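Local structure of putative aldehyde dehydrogenase AldY (Bacillus subtilis, 4DNG) at the interface of chains A and B. The protein probably oxidises aldehydes to carboxylates with NAD+ as hydride acceptor, and may help protect cells against stress from ethanol and related compounds. Residues are numbered along the deposited sequence; one frame, centred on the assembly and turned at random. Chains: chain A/B, Uncharacterized aldehyde dehydrogenase AldY.

Contact 1: the interface of chains A and B. Residues chain A 140, 142, 472, 474; chain B 422, 425-426.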
loop_
_atom_site.group_PDB
_atom_site.type_symbol
_atom_site.label_atom_id
_atom_site.label_comp_id
_atom_site.label_asym_id
_atom_site.label_seq_id
_atom_site.Cartn_x
_atom_site.Cartn_y
_atom_site.Cartn_z
ATOM N N TYR A 140 -14.774 -5.924 -11.264
ATOM C CA TYR A 140 -13.969 -6.032 -12.459
ATOM C C TYR A 140 -12.517 -5.806 -12.129
ATOM O O TYR A 140 -12.175 -5.066 -11.197
ATOM C CB TYR A 140 -14.392 -4.999 -13.482
ATOM C CG TYR A 140 -15.808 -5.133 -13.938
ATOM C CD1 TYR A 140 -16.857 -4.728 -13.123
ATOM C CD2 TYR A 140 -16.105 -5.643 -15.202
ATOM C CE1 TYR A 140 -18.167 -4.842 -13.542
ATOM C CE2 TYR A 140 -17.418 -5.756 -15.632
ATOM C CZ TYR A 140 -18.441 -5.351 -14.792
ATOM O OH TYR A 140 -19.753 -5.459 -15.188
ATOM N N LEU A 142 -9.310 -4.357 -13.644
ATOM C CA LEU A 142 -8.905 -3.388 -14.645
ATOM C C LEU A 142 -7.432 -3.037 -14.454
ATOM O O LEU A 142 -6.879 -3.264 -13.382
ATOM C CB LEU A 142 -9.789 -2.127 -14.513
ATOM C CG LEU A 142 -11.003 -1.864 -15.427
ATOM C CD1 LEU A 142 -11.943 -3.052 -15.588
ATOM C CD2 LEU A 142 -11.782 -0.662 -14.909
ATOM N N LYS A 472 -12.386 -2.813 -9.532
ATOM C CA LYS A 472 -13.502 -1.903 -9.750
ATOM C C LYS A 472 -14.839 -2.560 -9.396
ATOM O O LYS A 472 -15.157 -3.655 -9.873
ATOM C CB LYS A 472 -13.502 -1.342 -11.188
ATOM C CG LYS A 472 -14.730 -0.503 -11.568
ATOM C CD LYS A 472 -14.729 0.889 -10.967
ATOM C CE LYS A 472 -16.089 1.571 -11.078
ATOM N NZ LYS A 472 -16.012 3.062 -11.171
ATOM N N ILE A 474 -19.036 -2.244 -9.167
ATOM C CA ILE A 474 -20.212 -1.582 -9.709
ATOM C C ILE A 474 -21.482 -2.238 -9.173
ATOM O O ILE A 474 -21.626 -3.456 -9.265
ATOM C CB ILE A 474 -20.201 -1.601 -11.254
ATOM C CG1 ILE A 474 -18.891 -0.976 -11.779
ATOM C CG2 ILE A 474 -21.447 -0.909 -11.816
ATOM C CD1 ILE A 474 -18.614 -1.242 -13.234
ATOM N N GLU B 422 -23.478 0.594 -16.932
ATOM C CA GLU B 422 -22.326 -0.244 -16.621
ATOM C C GLU B 422 -21.104 0.099 -17.473
ATOM O O GLU B 422 -19.993 0.134 -16.961
ATOM C CB GLU B 422 -22.697 -1.716 -16.794
ATOM C CG GLU B 422 -21.777 -2.679 -16.074
ATOM C CD GLU B 422 -21.994 -4.110 -16.510
ATOM O OE1 GLU B 422 -23.128 -4.608 -16.374
ATOM O OE2 GLU B 422 -21.031 -4.742 -16.991
ATOM N N ALA B 425 -19.965 3.462 -15.954
ATOM C CA ALA B 425 -19.301 3.240 -14.673
ATOM C C ALA B 425 -17.868 2.742 -14.851
ATOM O O ALA B 425 -16.989 3.100 -14.074
ATOM C CB ALA B 425 -20.085 2.267 -13.815
ATOM N N LEU B 426 -17.637 1.917 -15.865
ATOM C CA LEU B 426 -16.297 1.390 -16.132
ATOM C C LEU B 426 -15.317 2.486 -16.565
ATOM O O LEU B 426 -14.102 2.325 -16.410
ATOM C CB LEU B 426 -16.339 0.253 -17.167
ATOM C CG LEU B 426 -16.839 -1.127 -16.690
ATOM C CD1 LEU B 426 -17.066 -2.096 -17.857
ATOM C CD2 LEU B 426 -15.916 -1.739 -15.640
#
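The extended backbones of A:Tyr140 and A:Ile474, in the neighbouring strands 135-143 and 469-477 of chain A, face the last turns of helix 418-427 of chain B, from which B:Glu422, B:Ala425 and B:Leu426 reach across. The patch is thus a helix end laid against a two-strand surface, with B:Leu426 as its apolar centre. The CD2 methyl of this leucine lies over one face of the A:Tyr140 ring, 3.9 Å from the ring centroid and displaced toward the rim near CG, a CH-pi contact. The same methyl meets CD1 of A:Ile474 at 3.6 Å, the two side chains crossing at about a right angle. CG1 of the isoleucine stands anti to its carbonyl carbon (chi1 -55°), and the extended chain beyond carries CD1 into contact with both B:Leu426 and the CB of B:Ala425, 3.8 Å from the latter. A:Leu142 adds a looser border, its CD2 4.1 Å from the backbone O of B:Leu426.

Polar groups frame this apolar core. The phenol OH of A:Tyr140 points to OE2 of B:Glu422, but the modelled separation is too short to be real, so its bonding remains doubtful. On the opposite flank the A:Lys472 chain starts extended and bends at chi2 (75°), which brings its terminal amino group to the helix end. There a positive charge, if present, would probably be favoured by the carbonyls that point out of the last helical turn. The NZ of A:Lys472 donates a hydrogen bond of 3.1 Å to the backbone O of B:Ala425, approaching 30° out of the carbonyl plane.

Contact 2: the interface of chains A and B. Residues chain A 233, 236-237, 240-241, 250, 252, 254; chain B 244-245, 247.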
loop_
_atom_site.group_PDB
_atom_site.type_symbol
_atom_site.label_atom_id
_atom_site.label_comp_id
_atom_site.label_asym_id
_atom_site.label_seq_id
_atom_site.Cartn_x
_atom_site.Cartn_y
_atom_site.Cartn_z
ATOM N N THR A 233 17.445 2.124 1.890
ATOM C CA THR A 233 16.364 2.542 2.785
ATOM C C THR A 233 16.067 4.060 2.795
ATOM O O THR A 233 14.900 4.464 2.813
ATOM C CB THR A 233 16.666 2.006 4.179
ATOM O OG1 THR A 233 16.829 0.594 4.057
ATOM C CG2 THR A 233 15.545 2.305 5.192
ATOM N N GLY A 236 14.240 4.955 -0.132
ATOM C CA GLY A 236 12.933 4.378 0.211
ATOM C C GLY A 236 12.060 5.311 1.051
ATOM O O GLY A 236 10.913 5.581 0.696
ATOM N N ARG A 237 12.596 5.828 2.158
ATOM C CA ARG A 237 11.796 6.696 3.008
ATOM C C ARG A 237 11.359 7.936 2.232
ATOM O O ARG A 237 10.231 8.418 2.382
ATOM C CB ARG A 237 12.556 7.074 4.289
ATOM C CG ARG A 237 13.021 5.861 5.099
ATOM C CD ARG A 237 13.632 6.223 6.451
ATOM N NE ARG A 237 13.133 5.238 7.383
ATOM C CZ ARG A 237 13.846 4.267 7.919
ATOM N NH1 ARG A 237 13.248 3.410 8.720
ATOM N NH2 ARG A 237 15.140 4.176 7.678
ATOM N N GLY A 240 8.606 6.869 0.028
ATOM C CA GLY A 240 7.428 6.598 0.860
ATOM C C GLY A 240 6.680 7.847 1.267
ATOM O O GLY A 240 5.451 7.873 1.326
ATOM N N GLU A 241 7.428 8.901 1.531
ATOM C CA GLU A 241 6.824 10.148 1.940
ATOM C C GLU A 241 6.125 10.812 0.749
ATOM O O GLU A 241 4.975 11.252 0.854
ATOM C CB GLU A 241 7.910 11.009 2.564
ATOM C CG GLU A 241 7.734 12.513 2.573
ATOM C CD GLU A 241 9.081 13.203 2.661
ATOM O OE1 GLU A 241 9.334 13.940 3.632
ATOM O OE2 GLU A 241 9.911 12.961 1.758
ATOM N N MET A 250 3.088 1.575 -3.910
ATOM C CA MET A 250 4.522 1.514 -3.898
ATOM C C MET A 250 5.073 0.114 -3.633
ATOM O O MET A 250 4.782 -0.507 -2.627
ATOM C CB MET A 250 5.108 2.619 -2.999
ATOM C CG MET A 250 5.140 2.390 -1.506
ATOM S SD MET A 250 5.485 3.957 -0.685
ATOM C CE MET A 250 3.859 4.419 -0.094
ATOM N N LEU A 252 8.318 -1.258 -2.932
ATOM C CA LEU A 252 9.653 -0.920 -2.527
ATOM C C LEU A 252 10.419 -2.169 -2.101
ATOM O O LEU A 252 9.889 -3.021 -1.401
ATOM C CB LEU A 252 9.597 0.109 -1.390
ATOM C CG LEU A 252 8.865 1.416 -1.672
ATOM C CD1 LEU A 252 9.063 2.392 -0.516
ATOM C CD2 LEU A 252 9.309 2.051 -2.996
ATOM N N LEU A 254 14.148 -2.932 -0.288
ATOM C CA LEU A 254 15.166 -2.120 0.384
ATOM C C LEU A 254 16.206 -2.965 1.103
ATOM O O LEU A 254 15.891 -4.014 1.668
ATOM C CB LEU A 254 14.484 -1.130 1.358
ATOM C CG LEU A 254 13.361 -0.299 0.719
ATOM C CD1 LEU A 254 12.533 0.423 1.752
ATOM C CD2 LEU A 254 13.895 0.710 -0.294
ATOM N N GLY B 244 4.011 6.290 4.917
ATOM C CA GLY B 244 4.871 5.863 3.799
ATOM C C GLY B 244 6.340 5.917 4.167
ATOM O O GLY B 244 7.125 5.100 3.741
ATOM N N ARG B 245 6.684 6.883 5.008
ATOM C CA ARG B 245 8.053 7.190 5.363
ATOM C C ARG B 245 8.557 6.212 6.418
ATOM O O ARG B 245 9.749 6.031 6.605
ATOM C CB ARG B 245 8.023 8.601 5.914
ATOM C CG ARG B 245 9.334 9.258 6.239
ATOM C CD ARG B 245 9.170 10.757 6.026
ATOM N NE ARG B 245 8.208 11.374 6.931
ATOM C CZ ARG B 245 7.777 12.628 6.816
ATOM N NH1 ARG B 245 6.903 13.117 7.686
ATOM N NH2 ARG B 245 8.225 13.401 5.837
ATOM N N PHE B 247 7.247 3.076 6.263
ATOM C CA PHE B 247 6.886 1.807 5.606
ATOM C C PHE B 247 5.761 1.038 6.319
ATOM O O PHE B 247 5.711 -0.192 6.285
ATOM C CB PHE B 247 8.103 0.903 5.437
ATOM C CG PHE B 247 9.315 1.605 4.909
ATOM C CD1 PHE B 247 9.273 2.285 3.676
ATOM C CD2 PHE B 247 10.522 1.570 5.628
ATOM C CE1 PHE B 247 10.397 2.918 3.188
ATOM C CE2 PHE B 247 11.656 2.194 5.135
ATOM C CZ PHE B 247 11.590 2.868 3.913
#
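A:Arg237 and B:Phe247 meet beside the start of helix 233-246, the helix that follows the glycine-rich NAD-binding segment of the Rossmann-type fold. Traced outward, the CB of A:Arg237 passes 3.8 Å from the backbone O of B:Arg245. Its CG packs against both that oxygen and the phenylalanine, 3.5 Å from CZ of B:Phe247. CD and NE continue past the carbonyl of B:Arg245, NE still 3.6 Å from its O without a bond being made. The chain then bends at chi3 and lays one face of the guanidinium, at CZ and NH1, over the rim of the phenylalanine ring at CE2, the two planes 35° apart.

B:Phe247 itself, on the loop just beyond helix 233-246 of chain B, inserts its ring between helix 233-246 and strand 249-254 of chain A. CD1 of A:Leu254 caps a ring face, 3.4 Å from CZ of B:Phe247, as a CH-pi contact. A:Leu252 offers its CD1 more distantly to CE1 of the ring, and the methyl CG2 of A:Thr233 comes within 3.9 Å of CE2 of B:Phe247. The backbone of A:Thr233 and A:Gly236 borders the ring edge, so two residues of the predicted NAD+ site back directly onto the partner chain.

Where the paired helices draw near, glycine lets backbone meet backbone: the CA atoms of A:Gly240 and B:Gly244 are 4.0 Å apart. Farther along, CG of B:Arg245 points away from the backbone N, and the chain bends at chi2 and chi3, running its CD past the CB of A:Glu241. The guanidinium and carboxylate planes are 71° apart, so the two groups of this salt bridge do not meet as a flat pair. NH2 of B:Arg245 gives OE1 of A:Glu241 a short, bent hydrogen bond of 2.5 Å (122° at H), reaching the anti side from out of the carboxylate plane.

The C-alpha centres of contacts 1 and 2 lie about 30 Å apart, and the two share no residue. Contact 1 joins strands 135-143 and 469-477 to helix 418-427, whereas contact 2 sets the C-terminal end of helix 233-246 of chain B, and the residue after it, against helix 233-246 and strand 249-254 of chain A. Two-fold symmetry repeats each, which may limit movement between subunits; such dimers are common in the family, so this one is probably biological. The predicted catalytic A:Glu253 lies between A:Leu252 and A:Leu254 of contact 2, so pairing may help hold this strand, though the structure alone shows no effect on catalysis.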